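Local coordinates for hypothetical protein (Parabacteroides merdae, PDB 4OO3) that probably works as an NAD(P)-dependent oxidoreductase, its Rossmann-type nucleotide-binding domain joined to a putative oxidoreductase C-terminal domain, though its substrate is not known, at residues Asn153-Met158 with Lys390-His395; Ile148-Asn153 with Ala397-Val402; Pro371-Asn376 with Trp383-Pro388. One frame throughout, in Å; residues are numbered along the deposited sequence.

Interaction 1: residues Asn153-Met158 with Lys390-His395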
ATOM      1  N   ASN A 153      -5.511  -5.566  -5.819  1.00 31.17           N
ATOM      2  CA  ASN A 153      -5.490  -6.140  -7.155  1.00 31.89           C
ATOM      3  C   ASN A 153      -4.784  -7.483  -7.211  1.00 33.98           C
ATOM      4  O   ASN A 153      -4.806  -8.146  -8.240  1.00 35.70           O
ATOM      5  CB  ASN A 153      -4.824  -5.158  -8.105  1.00 32.67           C
ATOM      6  CG  ASN A 153      -5.578  -3.841  -8.189  1.00 32.53           C
ATOM      7  OD1 ASN A 153      -6.803  -3.824  -8.202  1.00 31.57           O
ATOM      8  ND2 ASN A 153      -4.851  -2.737  -8.248  1.00 33.22           N
ATOM      9  N   GLU A 154      -4.168  -7.876  -6.098  1.00 33.40           N
ATOM     10  CA  GLU A 154      -3.464  -9.140  -6.006  1.00 34.14           C
ATOM     11  C   GLU A 154      -4.478 -10.281  -5.882  1.00 34.59           C
ATOM     12  O   GLU A 154      -5.487 -10.164  -5.184  1.00 35.48           O
ATOM     13  CB  GLU A 154      -2.487  -9.104  -4.831  1.00 35.61           C
ATOM     14  CG  GLU A 154      -1.638 -10.352  -4.674  1.00 39.00           C
ATOM     15  CD  GLU A 154      -2.393 -11.472  -3.990  1.00 40.93           C
ATOM     16  OE1 GLU A 154      -3.108 -11.183  -3.000  1.00 40.51           O
ATOM     17  OE2 GLU A 154      -2.288 -12.636  -4.454  1.00 40.84           O
ATOM     18  N   ILE A 155      -4.194 -11.382  -6.569  1.00 33.25           N
ATOM     19  CA  ILE A 155      -5.188 -12.436  -6.812  1.00 33.01           C
ATOM     20  C   ILE A 155      -5.720 -13.143  -5.555  1.00 32.54           C
ATOM     21  O   ILE A 155      -6.927 -13.341  -5.442  1.00 31.85           O
ATOM     22  CB  ILE A 155      -4.683 -13.463  -7.871  1.00 32.09           C
ATOM     23  CG1 ILE A 155      -5.764 -14.495  -8.215  1.00 32.86           C
ATOM     24  CG2 ILE A 155      -3.414 -14.163  -7.403  1.00 34.09           C
ATOM     25  CD1 ILE A 155      -7.046 -13.901  -8.758  1.00 33.21           C
ATOM     26  N   THR A 156      -4.845 -13.527  -4.618  1.00 33.57           N
ATOM     27  CA  THR A 156      -5.308 -14.200  -3.394  1.00 32.96           C
ATOM     28  C   THR A 156      -6.207 -13.286  -2.575  1.00 31.22           C
ATOM     29  O   THR A 156      -7.203 -13.733  -2.010  1.00 31.10           O
ATOM     30  CB  THR A 156      -4.166 -14.726  -2.496  1.00 34.25           C
ATOM     31  OG1 THR A 156      -3.339 -13.640  -2.047  1.00 34.99           O
ATOM     32  CG2 THR A 156      -3.322 -15.762  -3.236  1.00 34.86           C
ATOM     33  N   THR A 157      -5.857 -12.006  -2.523  1.00 30.21           N
ATOM     34  CA  THR A 157      -6.688 -11.016  -1.858  1.00 29.74           C
ATOM     35  C   THR A 157      -8.077 -10.946  -2.492  1.00 30.85           C
ATOM     36  O   THR A 157      -9.083 -10.940  -1.777  1.00 30.69           O
ATOM     37  CB  THR A 157      -6.005  -9.634  -1.850  1.00 30.69           C
ATOM     38  OG1 THR A 157      -5.070  -9.590  -0.769  1.00 32.16           O
ATOM     39  CG2 THR A 157      -7.005  -8.503  -1.675  1.00 31.51           C
HETATM   40  N   MSE A 158      -8.130 -10.925  -3.824  1.00 29.46           N
HETATM   41  CA  MSE A 158      -9.402 -10.828  -4.536  1.00 30.84           C
HETATM   42  C   MSE A 158     -10.237 -12.050  -4.283  1.00 31.54           C
HETATM   43  O   MSE A 158     -11.459 -11.951  -4.174  1.00 31.04           O
HETATM   44  CB  MSE A 158      -9.210 -10.645  -6.042  1.00 31.05           C
HETATM   45  CG  MSE A 158      -8.637  -9.264  -6.329  1.00 31.83           C
HETATM   46 SE   MSE A 158      -8.197  -9.087  -8.238  0.75 31.98          SE
HETATM   47  CE  MSE A 158     -10.018  -8.712  -8.866  1.00 35.31           C
ATOM     48  N   LYS A 390      -1.327 -17.493 -14.703  1.00 45.68           N
ATOM     49  CA  LYS A 390      -1.634 -16.258 -15.435  1.00 46.73           C
ATOM     50  C   LYS A 390      -2.116 -15.119 -14.532  1.00 43.80           C
ATOM     51  O   LYS A 390      -1.903 -13.954 -14.853  1.00 43.22           O
ATOM     52  CB  LYS A 390      -2.650 -16.506 -16.563  1.00 51.16           C
ATOM     53  CG  LYS A 390      -3.908 -17.259 -16.142  1.00 57.25           C
ATOM     54  CD  LYS A 390      -5.153 -16.775 -16.880  1.00 62.12           C
ATOM     55  CE  LYS A 390      -5.691 -15.480 -16.273  1.00 64.52           C
ATOM     56  NZ  LYS A 390      -6.927 -14.976 -16.938  1.00 65.64           N
ATOM     57  N   TYR A 391      -2.750 -15.452 -13.406  1.00 41.88           N
ATOM     58  CA  TYR A 391      -3.199 -14.444 -12.443  1.00 39.80           C
ATOM     59  C   TYR A 391      -2.064 -13.818 -11.613  1.00 38.83           C
ATOM     60  O   TYR A 391      -2.286 -12.812 -10.940  1.00 37.21           O
ATOM     61  CB  TYR A 391      -4.231 -15.031 -11.487  1.00 40.02           C
ATOM     62  CG  TYR A 391      -5.547 -15.388 -12.129  1.00 41.78           C
ATOM     63  CD1 TYR A 391      -6.501 -14.410 -12.395  1.00 40.78           C
ATOM     64  CD2 TYR A 391      -5.851 -16.709 -12.453  1.00 42.69           C
ATOM     65  CE1 TYR A 391      -7.718 -14.737 -12.972  1.00 41.21           C
ATOM     66  CE2 TYR A 391      -7.066 -17.044 -13.028  1.00 43.17           C
ATOM     67  CZ  TYR A 391      -7.995 -16.054 -13.286  1.00 41.84           C
ATOM     68  OH  TYR A 391      -9.198 -16.382 -13.867  1.00 43.82           O
ATOM     69  N   ARG A 392      -0.868 -14.406 -11.649  1.00 37.78           N
ATOM     70  CA  ARG A 392       0.279 -13.879 -10.902  1.00 36.91           C
ATOM     71  C   ARG A 392       0.931 -12.757 -11.692  1.00 36.76           C
ATOM     72  O   ARG A 392       2.075 -12.860 -12.114  1.00 38.00           O
ATOM     73  CB  ARG A 392       1.298 -14.985 -10.608  1.00 38.08           C
ATOM     74  CG  ARG A 392       0.722 -16.199  -9.893  1.00 38.95           C
ATOM     75  CD  ARG A 392       0.189 -15.849  -8.513  1.00 37.85           C
ATOM     76  NE  ARG A 392      -0.303 -17.034  -7.820  1.00 38.79           N
ATOM     77  CZ  ARG A 392      -0.503 -17.123  -6.508  1.00 38.97           C
ATOM     78  NH1 ARG A 392      -0.248 -16.091  -5.702  1.00 38.32           N
ATOM     79  NH2 ARG A 392      -0.956 -18.264  -5.995  1.00 40.23           N
ATOM     80  N   VAL A 393       0.191 -11.671 -11.864  1.00 37.13           N
ATOM     81  CA  VAL A 393       0.605 -10.586 -12.741  1.00 37.25           C
ATOM     82  C   VAL A 393       1.706  -9.708 -12.161  1.00 36.61           C
ATOM     83  O   VAL A 393       2.346  -8.975 -12.907  1.00 38.97           O
ATOM     84  CB  VAL A 393      -0.590  -9.695 -13.159  1.00 37.30           C
ATOM     85  CG1 VAL A 393      -1.531 -10.470 -14.076  1.00 39.87           C
ATOM     86  CG2 VAL A 393      -1.336  -9.140 -11.947  1.00 35.12           C
ATOM     87  N   GLY A 394       1.912  -9.765 -10.845  1.00 34.24           N
ATOM     88  CA  GLY A 394       3.029  -9.056 -10.204  1.00 33.79           C
ATOM     89  C   GLY A 394       2.723  -7.631  -9.772  1.00 33.13           C
ATOM     90  O   GLY A 394       1.701  -7.043 -10.152  1.00 31.09           O
ATOM     91  N   HIS A 395       3.635  -7.067  -8.988  1.00 33.01           N
ATOM     92  CA  HIS A 395       3.426  -5.754  -8.365  1.00 33.46           C
ATOM     93  C   HIS A 395       3.190  -4.588  -9.333  1.00 33.52           C
ATOM     94  O   HIS A 395       2.290  -3.770  -9.123  1.00 32.24           O
ATOM     95  CB  HIS A 395       4.612  -5.399  -7.471  1.00 33.12           C
ATOM     96  CG  HIS A 395       4.491  -4.047  -6.850  1.00 33.75           C
ATOM     97  ND1 HIS A 395       3.527  -3.748  -5.913  1.00 33.08           N
ATOM     98  CD2 HIS A 395       5.178  -2.902  -7.065  1.00 34.93           C
ATOM     99  CE1 HIS A 395       3.634  -2.482  -5.563  1.00 32.49           C
ATOM    100  NE2 HIS A 395       4.634  -1.948  -6.240  1.00 36.03           N
TER
HETATM  101  O   HOH W   1      -0.159 -13.124  -6.048  1.00 44.89           O
HETATM  102  O   HOH W   2      -2.070 -11.125  -8.558  1.00 31.54           O

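Interaction 2: residues Ile148-Asn153 with Ala397-Val402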
ATOM      1  N   ILE A 148      -2.538   4.872  -3.361  1.00 28.09           N
ATOM      2  CA  ILE A 148      -2.239   3.731  -4.200  1.00 28.30           C
ATOM      3  C   ILE A 148      -2.236   2.434  -3.384  1.00 28.83           C
ATOM      4  O   ILE A 148      -1.207   2.044  -2.822  1.00 29.27           O
ATOM      5  CB  ILE A 148      -0.886   3.954  -4.908  1.00 28.21           C
ATOM      6  CG1 ILE A 148      -0.945   5.264  -5.709  1.00 28.68           C
ATOM      7  CG2 ILE A 148      -0.558   2.772  -5.815  1.00 28.59           C
ATOM      8  CD1 ILE A 148       0.394   5.767  -6.206  1.00 29.49           C
HETATM    9  N   MSE A 149      -3.404   1.788  -3.325  1.00 27.94           N
HETATM   10  CA  MSE A 149      -3.585   0.511  -2.635  1.00 26.37           C
HETATM   11  C   MSE A 149      -3.464  -0.620  -3.639  1.00 27.44           C
HETATM   12  O   MSE A 149      -4.453  -1.107  -4.178  1.00 24.04           O
HETATM   13  CB  MSE A 149      -4.956   0.470  -1.952  1.00 23.37           C
HETATM   14  CG  MSE A 149      -5.136   1.573  -0.915  1.00 22.06           C
HETATM   15 SE   MSE A 149      -3.975   1.231   0.635  0.75 19.66          SE
HETATM   16  CE  MSE A 149      -2.597   2.586   0.326  1.00 20.98           C
ATOM     17  N   THR A 150      -2.235  -1.056  -3.880  1.00 29.42           N
ATOM     18  CA  THR A 150      -1.955  -2.087  -4.880  1.00 30.44           C
ATOM     19  C   THR A 150      -2.490  -3.491  -4.536  1.00 31.45           C
ATOM     20  O   THR A 150      -2.868  -4.247  -5.429  1.00 31.09           O
ATOM     21  CB  THR A 150      -0.440  -2.183  -5.124  1.00 29.49           C
ATOM     22  OG1 THR A 150       0.242  -2.271  -3.866  1.00 27.88           O
ATOM     23  CG2 THR A 150       0.061  -0.958  -5.872  1.00 27.65           C
ATOM     24  N   GLU A 151      -2.542  -3.821  -3.250  1.00 31.91           N
ATOM     25  CA  GLU A 151      -2.811  -5.197  -2.814  1.00 33.30           C
ATOM     26  C   GLU A 151      -4.255  -5.623  -3.025  1.00 31.66           C
ATOM     27  O   GLU A 151      -4.566  -6.814  -2.976  1.00 30.07           O
ATOM     28  CB  GLU A 151      -2.416  -5.377  -1.345  1.00 35.40           C
ATOM     29  CG  GLU A 151      -0.969  -5.006  -1.067  1.00 38.10           C
ATOM     30  CD  GLU A 151      -0.019  -5.610  -2.088  1.00 43.68           C
ATOM     31  OE1 GLU A 151       0.034  -6.861  -2.170  1.00 45.09           O
ATOM     32  OE2 GLU A 151       0.653  -4.840  -2.817  1.00 41.25           O
ATOM     33  N   ARG A 152      -5.127  -4.651  -3.272  1.00 29.17           N
ATOM     34  CA  ARG A 152      -6.491  -4.925  -3.696  1.00 27.93           C
ATOM     35  C   ARG A 152      -6.554  -5.701  -5.005  1.00 29.63           C
ATOM     36  O   ARG A 152      -7.546  -6.369  -5.291  1.00 29.17           O
ATOM     37  CB  ARG A 152      -7.226  -3.616  -3.915  1.00 26.37           C
ATOM     38  CG  ARG A 152      -7.404  -2.783  -2.670  1.00 26.55           C
ATOM     39  CD  ARG A 152      -8.201  -1.552  -3.023  1.00 27.85           C
ATOM     40  NE  ARG A 152      -8.388  -0.673  -1.881  1.00 27.11           N
ATOM     41  CZ  ARG A 152      -8.992   0.502  -1.950  1.00 28.98           C
ATOM     42  NH1 ARG A 152      -9.448   0.949  -3.113  1.00 29.13           N
ATOM     43  NH2 ARG A 152      -9.133   1.240  -0.858  1.00 31.83           N
ATOM     44  N   ASN A 153      -5.511  -5.566  -5.819  1.00 31.17           N
ATOM     45  CA  ASN A 153      -5.490  -6.140  -7.155  1.00 31.89           C
ATOM     46  C   ASN A 153      -4.784  -7.483  -7.211  1.00 33.98           C
ATOM     47  O   ASN A 153      -4.806  -8.146  -8.240  1.00 35.70           O
ATOM     48  CB  ASN A 153      -4.824  -5.158  -8.105  1.00 32.67           C
ATOM     49  CG  ASN A 153      -5.578  -3.841  -8.189  1.00 32.53           C
ATOM     50  OD1 ASN A 153      -6.803  -3.824  -8.202  1.00 31.57           O
ATOM     51  ND2 ASN A 153      -4.851  -2.737  -8.248  1.00 33.22           N
ATOM     52  N   ALA A 397       2.080  -4.537 -12.416  1.00 30.82           N
ATOM     53  CA  ALA A 397       0.742  -4.670 -12.991  1.00 31.95           C
ATOM     54  C   ALA A 397      -0.334  -4.246 -11.988  1.00 30.93           C
ATOM     55  O   ALA A 397      -1.312  -3.606 -12.366  1.00 29.66           O
ATOM     56  CB  ALA A 397       0.501  -6.099 -13.445  1.00 34.45           C
ATOM     57  N   HIS A 398      -0.143  -4.582 -10.713  1.00 29.69           N
ATOM     58  CA  HIS A 398      -1.080  -4.143  -9.671  1.00 29.00           C
ATOM     59  C   HIS A 398      -1.097  -2.622  -9.559  1.00 27.40           C
ATOM     60  O   HIS A 398      -2.150  -2.027  -9.343  1.00 24.81           O
ATOM     61  CB  HIS A 398      -0.755  -4.741  -8.295  1.00 27.67           C
ATOM     62  CG  HIS A 398      -0.813  -6.234  -8.255  1.00 30.16           C
ATOM     63  ND1 HIS A 398       0.047  -6.992  -7.489  1.00 29.81           N
ATOM     64  CD2 HIS A 398      -1.618  -7.113  -8.898  1.00 31.47           C
ATOM     65  CE1 HIS A 398      -0.225  -8.272  -7.662  1.00 30.66           C
ATOM     66  NE2 HIS A 398      -1.234  -8.373  -8.511  1.00 32.37           N
ATOM     67  N   PHE A 399       0.079  -2.014  -9.685  1.00 27.71           N
ATOM     68  CA  PHE A 399       0.232  -0.563  -9.592  1.00 27.60           C
ATOM     69  C   PHE A 399      -0.414   0.128 -10.794  1.00 28.23           C
ATOM     70  O   PHE A 399      -1.082   1.152 -10.646  1.00 29.27           O
ATOM     71  CB  PHE A 399       1.721  -0.222  -9.509  1.00 29.35           C
ATOM     72  CG  PHE A 399       2.012   1.203  -9.133  1.00 28.93           C
ATOM     73  CD1 PHE A 399       2.002   2.205 -10.091  1.00 28.10           C
ATOM     74  CD2 PHE A 399       2.345   1.530  -7.826  1.00 28.22           C
ATOM     75  CE1 PHE A 399       2.284   3.515  -9.747  1.00 28.60           C
ATOM     76  CE2 PHE A 399       2.626   2.840  -7.478  1.00 29.00           C
ATOM     77  CZ  PHE A 399       2.599   3.832  -8.441  1.00 27.71           C
ATOM     78  N   GLY A 400      -0.201  -0.437 -11.981  1.00 28.28           N
ATOM     79  CA  GLY A 400      -0.805   0.066 -13.214  1.00 27.70           C
ATOM     80  C   GLY A 400      -2.324   0.052 -13.183  1.00 29.26           C
ATOM     81  O   GLY A 400      -2.959   0.965 -13.702  1.00 27.71           O
ATOM     82  N   GLN A 401      -2.905  -0.972 -12.560  1.00 28.84           N
ATOM     83  CA  GLN A 401      -4.355  -1.067 -12.447  1.00 30.99           C
ATOM     84  C   GLN A 401      -4.909   0.084 -11.611  1.00 30.37           C
ATOM     85  O   GLN A 401      -5.950   0.646 -11.945  1.00 28.13           O
ATOM     86  CB  GLN A 401      -4.776  -2.400 -11.824  1.00 33.91           C
ATOM     87  CG  GLN A 401      -4.637  -3.597 -12.740  1.00 37.09           C
ATOM     88  CD  GLN A 401      -4.923  -4.904 -12.017  1.00 43.88           C
ATOM     89  OE1 GLN A 401      -6.003  -5.081 -11.444  1.00 47.56           O
ATOM     90  NE2 GLN A 401      -3.958  -5.827 -12.035  1.00 43.53           N
ATOM     91  N   VAL A 402      -4.202   0.433 -10.537  1.00 28.81           N
ATOM     92  CA  VAL A 402      -4.604   1.550  -9.685  1.00 28.39           C
ATOM     93  C   VAL A 402      -4.541   2.856 -10.466  1.00 28.41           C
ATOM     94  O   VAL A 402      -5.470   3.663 -10.409  1.00 29.53           O
ATOM     95  CB  VAL A 402      -3.729   1.674  -8.412  1.00 29.35           C
ATOM     96  CG1 VAL A 402      -4.188   2.848  -7.552  1.00 28.24           C
ATOM     97  CG2 VAL A 402      -3.780   0.388  -7.597  1.00 30.36           C
TER
HETATM   98  O   HOH W   3       1.313  -5.649  -5.625  1.00 35.79           O
HETATM   99  O   HOH W   4      -6.321  -8.001 -10.822  1.00 44.13           O

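Interaction 3: residues Pro371-Asn376 with Trp383-Pro388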
ATOM      1  N   PRO A 371     -11.872 -17.749 -14.107  1.00 45.39           N
ATOM      2  CA  PRO A 371     -11.686 -18.999 -14.846  1.00 44.71           C
ATOM      3  C   PRO A 371     -10.399 -19.724 -14.473  1.00 43.40           C
ATOM      4  O   PRO A 371      -9.388 -19.083 -14.196  1.00 43.09           O
ATOM      5  CB  PRO A 371     -11.624 -18.537 -16.294  1.00 45.69           C
ATOM      6  CG  PRO A 371     -12.432 -17.291 -16.331  1.00 46.90           C
ATOM      7  CD  PRO A 371     -12.296 -16.644 -14.987  1.00 45.61           C
ATOM      8  N   GLY A 372     -10.451 -21.050 -14.452  1.00 43.87           N
ATOM      9  CA  GLY A 372      -9.296 -21.871 -14.094  1.00 45.84           C
ATOM     10  C   GLY A 372      -9.173 -22.144 -12.603  1.00 46.09           C
ATOM     11  O   GLY A 372      -8.555 -23.127 -12.201  1.00 49.50           O
ATOM     12  N   VAL A 373      -9.760 -21.282 -11.777  1.00 44.62           N
ATOM     13  CA  VAL A 373      -9.624 -21.394 -10.332  1.00 44.20           C
ATOM     14  C   VAL A 373     -10.467 -22.561  -9.814  1.00 44.76           C
ATOM     15  O   VAL A 373     -11.687 -22.587 -10.000  1.00 44.24           O
ATOM     16  CB  VAL A 373     -10.011 -20.072  -9.625  1.00 43.40           C
ATOM     17  CG1 VAL A 373      -9.966 -20.224  -8.112  1.00 42.30           C
ATOM     18  CG2 VAL A 373      -9.081 -18.946 -10.063  1.00 43.95           C
ATOM     19  N   ALA A 374      -9.797 -23.522  -9.179  1.00 43.77           N
ATOM     20  CA  ALA A 374     -10.442 -24.712  -8.627  1.00 45.62           C
ATOM     21  C   ALA A 374      -9.957 -24.974  -7.201  1.00 46.82           C
ATOM     22  O   ALA A 374      -9.108 -24.244  -6.679  1.00 47.49           O
ATOM     23  CB  ALA A 374     -10.154 -25.915  -9.510  1.00 46.96           C
ATOM     24  N   LEU A 375     -10.503 -26.016  -6.576  1.00 48.89           N
ATOM     25  CA  LEU A 375     -10.137 -26.389  -5.210  1.00 49.78           C
ATOM     26  C   LEU A 375      -9.452 -27.746  -5.164  1.00 53.29           C
ATOM     27  O   LEU A 375      -9.802 -28.651  -5.910  1.00 53.37           O
ATOM     28  CB  LEU A 375     -11.370 -26.431  -4.312  1.00 48.87           C
ATOM     29  CG  LEU A 375     -11.956 -25.106  -3.838  1.00 48.75           C
ATOM     30  CD1 LEU A 375     -13.123 -25.385  -2.905  1.00 50.75           C
ATOM     31  CD2 LEU A 375     -10.917 -24.245  -3.139  1.00 49.50           C
ATOM     32  N   ASN A 376      -8.475 -27.866  -4.267  1.00 57.82           N
ATOM     33  CA  ASN A 376      -7.754 -29.106  -4.028  1.00 62.09           C
ATOM     34  C   ASN A 376      -7.845 -29.427  -2.552  1.00 58.65           C
ATOM     35  O   ASN A 376      -7.372 -28.649  -1.728  1.00 58.08           O
ATOM     36  CB  ASN A 376      -6.272 -28.954  -4.395  1.00 69.51           C
ATOM     37  CG  ASN A 376      -5.985 -29.254  -5.853  1.00 74.82           C
ATOM     38  OD1 ASN A 376      -5.595 -28.366  -6.617  1.00 78.10           O
ATOM     39  ND2 ASN A 376      -6.153 -30.513  -6.244  1.00 77.26           N
ATOM     40  N   TRP A 383      -8.961 -27.059   2.220  1.00 47.07           N
ATOM     41  CA  TRP A 383      -8.844 -26.997   0.758  1.00 46.07           C
ATOM     42  C   TRP A 383      -7.971 -25.831   0.317  1.00 43.98           C
ATOM     43  O   TRP A 383      -8.186 -24.695   0.742  1.00 41.67           O
ATOM     44  CB  TRP A 383     -10.220 -26.820   0.116  1.00 46.86           C
ATOM     45  CG  TRP A 383     -11.115 -28.011   0.244  1.00 48.33           C
ATOM     46  CD1 TRP A 383     -11.309 -28.992  -0.682  1.00 48.72           C
ATOM     47  CD2 TRP A 383     -11.938 -28.344   1.363  1.00 50.44           C
ATOM     48  NE1 TRP A 383     -12.203 -29.918  -0.208  1.00 50.30           N
ATOM     49  CE2 TRP A 383     -12.603 -29.545   1.047  1.00 50.58           C
ATOM     50  CE3 TRP A 383     -12.177 -27.743   2.606  1.00 50.98           C
ATOM     51  CZ2 TRP A 383     -13.499 -30.160   1.928  1.00 52.57           C
ATOM     52  CZ3 TRP A 383     -13.069 -28.360   3.486  1.00 52.22           C
ATOM     53  CH2 TRP A 383     -13.717 -29.555   3.138  1.00 51.00           C
ATOM     54  N   GLN A 384      -6.995 -26.109  -0.542  1.00 42.21           N
ATOM     55  CA  GLN A 384      -6.228 -25.054  -1.185  1.00 42.23           C
ATOM     56  C   GLN A 384      -6.961 -24.563  -2.431  1.00 40.17           C
ATOM     57  O   GLN A 384      -7.488 -25.365  -3.196  1.00 41.81           O
ATOM     58  CB  GLN A 384      -4.844 -25.551  -1.585  1.00 44.22           C
ATOM     59  CG  GLN A 384      -4.020 -24.492  -2.306  1.00 46.53           C
ATOM     60  CD  GLN A 384      -2.537 -24.793  -2.327  1.00 50.84           C
ATOM     61  OE1 GLN A 384      -2.069 -25.747  -1.704  1.00 51.24           O
ATOM     62  NE2 GLN A 384      -1.783 -23.970  -3.048  1.00 54.42           N
ATOM     63  N   VAL A 385      -6.964 -23.249  -2.637  1.00 38.83           N
ATOM     64  CA  VAL A 385      -7.529 -22.653  -3.841  1.00 40.04           C
ATOM     65  C   VAL A 385      -6.469 -22.623  -4.931  1.00 43.32           C
ATOM     66  O   VAL A 385      -5.568 -21.798  -4.907  1.00 46.75           O
ATOM     67  CB  VAL A 385      -8.053 -21.225  -3.593  1.00 39.75           C
ATOM     68  CG1 VAL A 385      -8.664 -20.640  -4.867  1.00 39.70           C
ATOM     69  CG2 VAL A 385      -9.083 -21.219  -2.469  1.00 40.59           C
ATOM     70  N   GLU A 386      -6.590 -23.534  -5.887  1.00 47.78           N
ATOM     71  CA  GLU A 386      -5.672 -23.623  -7.010  1.00 49.28           C
ATOM     72  C   GLU A 386      -5.870 -22.408  -7.920  1.00 46.50           C
ATOM     73  O   GLU A 386      -6.956 -22.186  -8.429  1.00 47.20           O
ATOM     74  CB  GLU A 386      -5.945 -24.921  -7.778  1.00 55.48           C
ATOM     75  CG  GLU A 386      -4.853 -25.362  -8.742  1.00 62.18           C
ATOM     76  CD  GLU A 386      -5.256 -26.581  -9.570  1.00 68.25           C
ATOM     77  OE1 GLU A 386      -6.331 -27.170  -9.316  1.00 68.89           O
ATOM     78  OE2 GLU A 386      -4.495 -26.951 -10.487  1.00 76.47           O
ATOM     79  N   ILE A 387      -4.812 -21.630  -8.112  1.00 45.73           N
ATOM     80  CA  ILE A 387      -4.860 -20.411  -8.912  1.00 43.07           C
ATOM     81  C   ILE A 387      -3.910 -20.536 -10.098  1.00 42.60           C
ATOM     82  O   ILE A 387      -2.708 -20.710  -9.902  1.00 43.92           O
ATOM     83  CB  ILE A 387      -4.428 -19.196  -8.073  1.00 42.92           C
ATOM     84  CG1 ILE A 387      -5.359 -19.017  -6.871  1.00 43.46           C
ATOM     85  CG2 ILE A 387      -4.419 -17.926  -8.920  1.00 44.49           C
ATOM     86  CD1 ILE A 387      -4.744 -18.237  -5.731  1.00 41.97           C
ATOM     87  N   PRO A 388      -4.436 -20.447 -11.332  1.00 42.91           N
ATOM     88  CA  PRO A 388      -3.588 -20.441 -12.529  1.00 42.91           C
ATOM     89  C   PRO A 388      -2.474 -19.387 -12.502  1.00 44.37           C
ATOM     90  O   PRO A 388      -2.673 -18.277 -11.999  1.00 42.56           O
ATOM     91  CB  PRO A 388      -4.574 -20.122 -13.646  1.00 42.36           C
ATOM     92  CG  PRO A 388      -5.859 -20.700 -13.172  1.00 43.35           C
ATOM     93  CD  PRO A 388      -5.868 -20.538 -11.679  1.00 41.78           C
TER

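Interaction 1: residues Asn153-Met158 with Lys390-His395
Ile155 packs against Tyr391 where the start of helix 155-164, with Glu154 as its N-cap, faces the loop leading from the hairpin of strands 374-379 and 382-386 into helix 395-412. The apolar part centres on Ile155. Its CG1 lies 3.7 Å from Tyr391 CB, Ile155 CD1 approaches Tyr391 CD1, and CG2 sits over one face of the Arg392 guanidinium. CG1 stands anti to the backbone N (chi1 -175°), which sets it against Tyr391 CB. An alanine here would probably leave a gap beside the tyrosine ring and one guanidinium face without its methyl cover. The ring's OH bonds to Pro371 O. Charge enters through Glu154, whose carboxylate accepts from Thr156 N and Thr157 N and also from Thr156 OG1; glutamate suits a helix start, where the first-turn N-H groups have no carbonyl of an earlier turn to bond to. Arg392 NH1 stays 4.2 Å from Glu154 OE2, which lies well out of the guanidinium plane, and donates to Pro340 O. Two waters complete the polar contact. One donates to Glu154 OE2 and accepts from Arg392 NH1; the other accepts from Ile155 N at 2.9 Å and donates to Tyr391 O, also at 2.9 Å.

Interaction 2: residues Ile148-Asn153 with Ala397-Val402
Phe399 lays the CD2-CE2-CZ side of its ring against Ile148, whose CG2 comes within 3.6 Å of CE2 and whose CD1 meets CZ. The phenylalanine CG is anti to its backbone N (chi1 -168°), which starts the ring off toward the loop although the CB leaves the helix on a flank. Thr150 adds its methyl, CG2, 3.7 Å from Phe399 CA, where a beta-branched residue can give carbon to the helix and still spend its hydroxyl elsewhere: OG1 donates to Glu151 OE2. Val402, one helical turn on from His398, spreads two branches: CG1 lies against Ile148, and CG2 is 3.4 Å from Asn153 ND2.

The direct hydrogen bond between the segments belongs to Asn153. Its ND2 donates to His398 O at 3.0 Å, meeting a lone pair in the carbonyl plane, although the N-H...O angle of 139° is bent. That oxygen also receives a weak helical bond from Val402 N. Asparagine is short enough to put an amide N-H beside the helix backbone. The Asn153 and Gln401 side chains run past one another in opposite senses, their amide planes 31° apart. Two waters add polar links: one molecule donates to both Asn153 O and Gln401 OE1, and another, in the plane of the His398 ring at its edge, lies 2.6 Å from ND1 and donates to Glu151 OE2. Outside the contact, Arg152 forms salt bridges with Asp225 and Glu419.

The loop follows strand 145-147, an outermost strand of the parallel Rossmann-type sheet, and the buried contact packs this exit from the nucleotide-binding fold against helix 395-412.

Interaction 3: residues Pro371-Asn376 with Trp383-Pro388
Ala374 and Glu386 form a hydrogen-bonded pair in the antiparallel beta hairpin of strands 374-379 and 382-386, at one end of a mixed sheet. Ala374 N donates to Glu386 O at 3.2 Å, and Glu386 N returns a bond to Ala374 O at 2.7 Å. Two residues along, Asn376 N donates to Gln384 O at 2.9 Å and Gln384 N to Asn376 O at 2.8 Å. Three carbonyls gain an additional CA-H...O contact: Glu386 O from Val373 CA, Gln384 O from Leu375 CA, and Asn376 O from Trp383 CA. Leu375 and Val385 form the intervening non-hydrogen-bonded pair. Val385 instead makes backbone hydrogen bonds with Leu342 on the next strand, as Trp383 does with Val344, while Val373 O accepts from Ser367 OG.

Branched residues suit the face of Leu375 and Val385: Leu375 CD2 lies 3.6 Å from Val385 CG2, and Leu375 also packs on Leu359 and Met363 of helix 352-369. Val373 CG1 meets Val385 CG1 at 3.5 Å. Beyond the strands, Gly372 suits its place because at its backbone angles (phi 88°) a CB would be jammed against the carbonyl O of Pro371, and it would also run into Pro388 CG. The proline ring lies against the glycine backbone instead, with Pro388 CG 3.7 Å from Gly372 C.

Along the chain the contacts lie one within another in sequence: interaction 3 joins neighbouring hairpin strands, interaction 1 encloses it, and interaction 2 is outermost, its segments 244 residues apart. Interactions 1 and 2 have centres about 9 Å apart, share Asn153 and touch where Glu154 and Val393 meet the His398 ring. Interaction 3 lies about 13 Å from interaction 1, centre to centre, and meets it through Ile387 and the Tyr391 hydroxyl; it does not touch interaction 2. Helix 155-164 thus has the hairpin end of the mixed sheet at one side, while the loop before it packs on helix 395-412, joining the Rossmann-type sheet to the C-terminal part.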